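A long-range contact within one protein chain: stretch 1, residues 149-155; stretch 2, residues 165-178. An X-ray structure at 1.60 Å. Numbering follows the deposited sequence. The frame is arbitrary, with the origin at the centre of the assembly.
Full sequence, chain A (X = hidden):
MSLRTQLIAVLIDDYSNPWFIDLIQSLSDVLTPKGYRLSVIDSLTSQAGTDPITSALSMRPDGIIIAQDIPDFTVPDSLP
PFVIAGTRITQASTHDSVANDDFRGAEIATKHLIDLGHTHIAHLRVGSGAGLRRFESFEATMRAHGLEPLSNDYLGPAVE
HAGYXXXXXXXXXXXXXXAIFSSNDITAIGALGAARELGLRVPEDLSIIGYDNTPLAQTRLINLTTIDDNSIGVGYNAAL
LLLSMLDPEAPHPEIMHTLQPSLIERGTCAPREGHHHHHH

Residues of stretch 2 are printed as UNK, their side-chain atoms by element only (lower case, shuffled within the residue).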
# COMPACT_ATOMS: atom_id res chain seq x y z
N PRO A 149 -17.35 26.38 5.27
CA PRO A 149 -16.66 25.09 5.29
C PRO A 149 -16.95 24.28 6.54
O PRO A 149 -17.28 24.83 7.60
CB PRO A 149 -15.19 25.49 5.19
CG PRO A 149 -15.16 26.80 5.95
CD PRO A 149 -16.39 27.50 5.42
N LEU A 150 -16.84 22.96 6.41
CA LEU A 150 -17.06 22.05 7.51
C LEU A 150 -15.96 21.00 7.44
O LEU A 150 -15.72 20.43 6.38
CB LEU A 150 -18.42 21.36 7.40
CG LEU A 150 -18.69 20.24 8.41
CD1 LEU A 150 -18.71 20.80 9.82
CD2 LEU A 150 -20.02 19.58 8.09
N SER A 151 -15.29 20.76 8.56
CA SER A 151 -14.22 19.78 8.62
C SER A 151 -14.24 19.12 9.99
O SER A 151 -14.82 19.65 10.94
CB SER A 151 -12.85 20.45 8.43
OG SER A 151 -12.78 21.16 7.21
N ASN A 152 -13.62 17.95 10.09
CA ASN A 152 -13.54 17.27 11.38
C ASN A 152 -12.34 17.90 12.09
O ASN A 152 -11.65 18.74 11.52
CB ASN A 152 -13.38 15.75 11.18
CG ASN A 152 -12.12 15.37 10.42
OD1 ASN A 152 -11.69 16.08 9.52
ND2 ASN A 152 -11.54 14.23 10.78
N ASP A 153 -12.10 17.51 13.34
CA ASP A 153 -11.01 18.09 14.12
C ASP A 153 -9.75 17.22 14.15
O ASP A 153 -8.69 17.66 14.60
CB ASP A 153 -11.48 18.34 15.55
CG ASP A 153 -12.16 17.13 16.14
OD1 ASP A 153 -11.49 16.09 16.29
OD2 ASP A 153 -13.37 17.22 16.46
N TYR A 154 -9.89 16.00 13.67
CA TYR A 154 -8.79 15.05 13.64
C TYR A 154 -7.50 15.66 13.09
O TYR A 154 -7.46 16.09 11.94
CB TYR A 154 -9.18 13.85 12.78
CG TYR A 154 -8.13 12.77 12.69
CD1 TYR A 154 -7.93 11.88 13.74
CD2 TYR A 154 -7.33 12.64 11.56
CE1 TYR A 154 -6.97 10.89 13.67
CE2 TYR A 154 -6.36 11.65 11.48
CZ TYR A 154 -6.18 10.78 12.54
OH TYR A 154 -5.22 9.79 12.47
N LEU A 155 -6.45 15.70 13.90
CA LEU A 155 -5.18 16.24 13.45
C LEU A 155 -4.09 15.17 13.55
O LEU A 155 -2.91 15.48 13.71
CB LEU A 155 -4.79 17.48 14.26
CG LEU A 155 -4.49 17.35 15.76
CD1 LEU A 155 -3.91 18.67 16.26
CD2 LEU A 155 -5.76 17.00 16.53
N UNK A 165 -13.70 5.78 11.11
CA UNK A 165 -14.41 6.26 12.30
C UNK A 165 -14.72 7.75 12.25
O UNK A 165 -15.77 8.17 12.73
c UNK A 165 -13.48 4.39 13.70
o UNK A 165 -12.35 6.52 13.58
c UNK A 165 -13.64 5.91 13.59
N UNK A 166 -13.82 8.54 11.68
CA UNK A 166 -14.07 9.97 11.57
C UNK A 166 -15.25 10.24 10.63
O UNK A 166 -16.04 11.15 10.87
o UNK A 166 -11.87 11.27 14.37
o UNK A 166 -12.64 12.83 13.04
c UNK A 166 -12.11 11.72 13.24
c UNK A 166 -12.84 10.72 11.04
c UNK A 166 -11.71 10.87 12.04
N UNK A 167 -15.36 9.47 9.56
CA UNK A 167 -16.46 9.68 8.63
C UNK A 167 -17.79 9.26 9.25
O UNK A 167 -18.80 9.95 9.09
c UNK A 167 -17.45 9.11 6.37
c UNK A 167 -16.25 8.91 7.30
o UNK A 167 -15.08 9.41 6.64
N UNK A 168 -17.79 8.15 9.97
CA UNK A 168 -19.02 7.71 10.62
C UNK A 168 -19.47 8.76 11.63
O UNK A 168 -20.66 9.03 11.77
c UNK A 168 -18.82 6.37 11.33
c UNK A 168 -18.72 5.13 10.43
c UNK A 168 -18.46 3.91 11.31
c UNK A 168 -20.01 4.95 9.64
N UNK A 169 -18.51 9.36 12.34
CA UNK A 169 -18.84 10.38 13.34
C UNK A 169 -19.30 11.67 12.66
O UNK A 169 -20.28 12.28 13.08
c UNK A 169 -17.63 10.65 14.22
N UNK A 170 -18.60 12.07 11.61
CA UNK A 170 -18.94 13.29 10.87
C UNK A 170 -20.34 13.26 10.28
O UNK A 170 -21.11 14.22 10.42
c UNK A 170 -17.93 13.51 9.74
c UNK A 170 -17.88 15.98 9.51
c UNK A 170 -18.18 14.68 8.79
c UNK A 170 -17.31 14.54 7.56
N UNK A 171 -20.68 12.16 9.62
CA UNK A 171 -21.99 12.03 9.00
C UNK A 171 -23.11 11.87 10.03
O UNK A 171 -24.27 12.18 9.75
c UNK A 171 -21.01 11.10 6.85
c UNK A 171 -21.08 9.92 5.89
c UNK A 171 -21.34 12.39 6.13
c UNK A 171 -22.00 10.88 8.00
N UNK A 172 -22.77 11.38 11.22
CA UNK A 172 -23.78 11.25 12.26
C UNK A 172 -24.10 12.64 12.78
O UNK A 172 -25.26 12.99 13.00
c UNK A 172 -25.55 9.97 14.45
c UNK A 172 -26.48 10.34 15.60
c UNK A 172 -23.28 10.39 13.42
c UNK A 172 -24.14 10.49 14.68
n UNK A 172 -26.90 11.78 15.54
N UNK A 173 -23.06 13.45 12.97
CA UNK A 173 -23.23 14.80 13.47
C UNK A 173 -23.79 15.74 12.41
O UNK A 173 -24.48 16.71 12.72
c UNK A 173 -21.90 15.36 13.97
o UNK A 173 -19.39 14.66 16.55
c UNK A 173 -20.10 15.30 15.74
c UNK A 173 -21.37 14.67 15.22
o UNK A 173 -19.80 16.45 15.34
N UNK A 174 -23.47 15.45 11.14
CA UNK A 174 -23.92 16.29 10.04
C UNK A 174 -24.44 15.48 8.87
O UNK A 174 -23.80 15.39 7.82
n UNK A 174 -21.26 17.90 11.46
c UNK A 174 -22.31 18.16 10.60
c UNK A 174 -22.78 19.38 10.95
c UNK A 174 -22.78 17.19 9.57
c UNK A 174 -21.10 18.92 12.28
n UNK A 174 -22.02 19.84 11.99
N UNK A 175 -25.63 14.87 9.03
CA UNK A 175 -26.23 14.06 7.98
C UNK A 175 -26.60 14.85 6.72
O UNK A 175 -26.92 14.26 5.69
c UNK A 175 -27.83 14.52 9.67
c UNK A 175 -27.45 13.46 8.67
c UNK A 175 -26.48 14.90 10.24
N UNK A 176 -26.54 16.18 6.80
CA UNK A 176 -26.86 17.03 5.65
C UNK A 176 -25.72 17.02 4.63
O UNK A 176 -25.90 17.44 3.49
c UNK A 176 -25.89 19.20 6.62
c UNK A 176 -27.12 18.47 6.11
o UNK A 176 -24.98 19.91 8.69
o UNK A 176 -26.21 18.10 8.72
c UNK A 176 -25.69 19.06 8.12
N UNK A 177 -24.54 16.55 5.05
CA UNK A 177 -23.38 16.51 4.16
C UNK A 177 -23.63 15.59 2.97
O UNK A 177 -24.05 14.45 3.13
c UNK A 177 -21.72 17.05 5.94
c UNK A 177 -22.14 16.01 4.92
c UNK A 177 -20.99 15.74 3.95
N UNK A 178 -23.37 16.11 1.77
CA UNK A 178 -23.58 15.33 0.55
C UNK A 178 -22.30 14.98 -0.20
O UNK A 178 -22.31 14.18 -1.13
o UNK A 178 -23.93 17.31 -0.83
c UNK A 178 -25.85 16.36 0.24
c UNK A 178 -24.53 16.07 -0.43
O HOH W 1 -13.92 14.22 14.74

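Position 165 has three side-chain atoms: one carbon carrying an oxygen and a carbon. It lies out of reach of stretch 1. This is Thr165.

Position 166 has three carbons in a row, the third carrying two oxygens. One oxygen lies 2.9 Å from ND2 of Asn152, and the CA-to-CB bond points toward stretch 1. This is Glu166, and the oxygen is OE1.

Position 167 repeats the pattern of one carbon with an oxygen and a carbon. Its CB points away from stretch 1. This is Thr167.

Position 168 has four carbons, forked at the second, and makes no contact. It is Leu168.

Position 169 has a single carbon, the CB. It is Ala169, also without contact.

Position 170 again has four carbons forked at the second. It is buried, its CA-to-CB bond points toward stretch 1, and it meets CD2 of Leu150. This is Leu170; its CD1 is 4.4 Å from Leu150 CD2.

Position 171 has the same forked set of four carbons but is out of reach. It is Leu171.

Position 172 has four carbons in a row ending in nitrogen, out of reach of stretch 1. It is Lys172.

Position 173 has three carbons, the third with two oxygens. Its CB points toward stretch 1, but the side chain makes no contact. It is Glu173, the last helical residue.

Position 174 has one carbon and then a five-membered ring of three carbons and two nitrogens. One face of the ring receives CD2 of Leu150. This is His174.

Position 175 has three carbons closing a ring onto the backbone nitrogen. It is Pro175.

Position 176 has three carbons, the third carrying two oxygens, and no contact. It is Glu176.

Position 177 has one carbon carrying two more. It packs on Leu150. This is Val177; its CG2 is 3.7 Å from Leu150 CD2.

Position 178 has one carbon with an oxygen and a carbon, out of reach. It is Thr178.

The contact has an apolar part and a polar part. Leu150 CD2 lies over the His174 ring face, 20° off the normal, a CH-pi contact. The same methyl also meets Leu170 and Val177, so one group serves three partners. A type I turn runs from His174 to Val177. In the polar part, the amide of Asn152 suits the carboxylate acceptor: ND2 donates to Glu166 OE1, and the 174° angle marks a well-formed hydrogen bond. Water 1 donates to Glu166 OE1 at 2.5 Å and weakly to Asp153 OD1 at 3.4 Å, bridging the stretches.

Stretch 2 165-178: TETLALLKEHPEVT
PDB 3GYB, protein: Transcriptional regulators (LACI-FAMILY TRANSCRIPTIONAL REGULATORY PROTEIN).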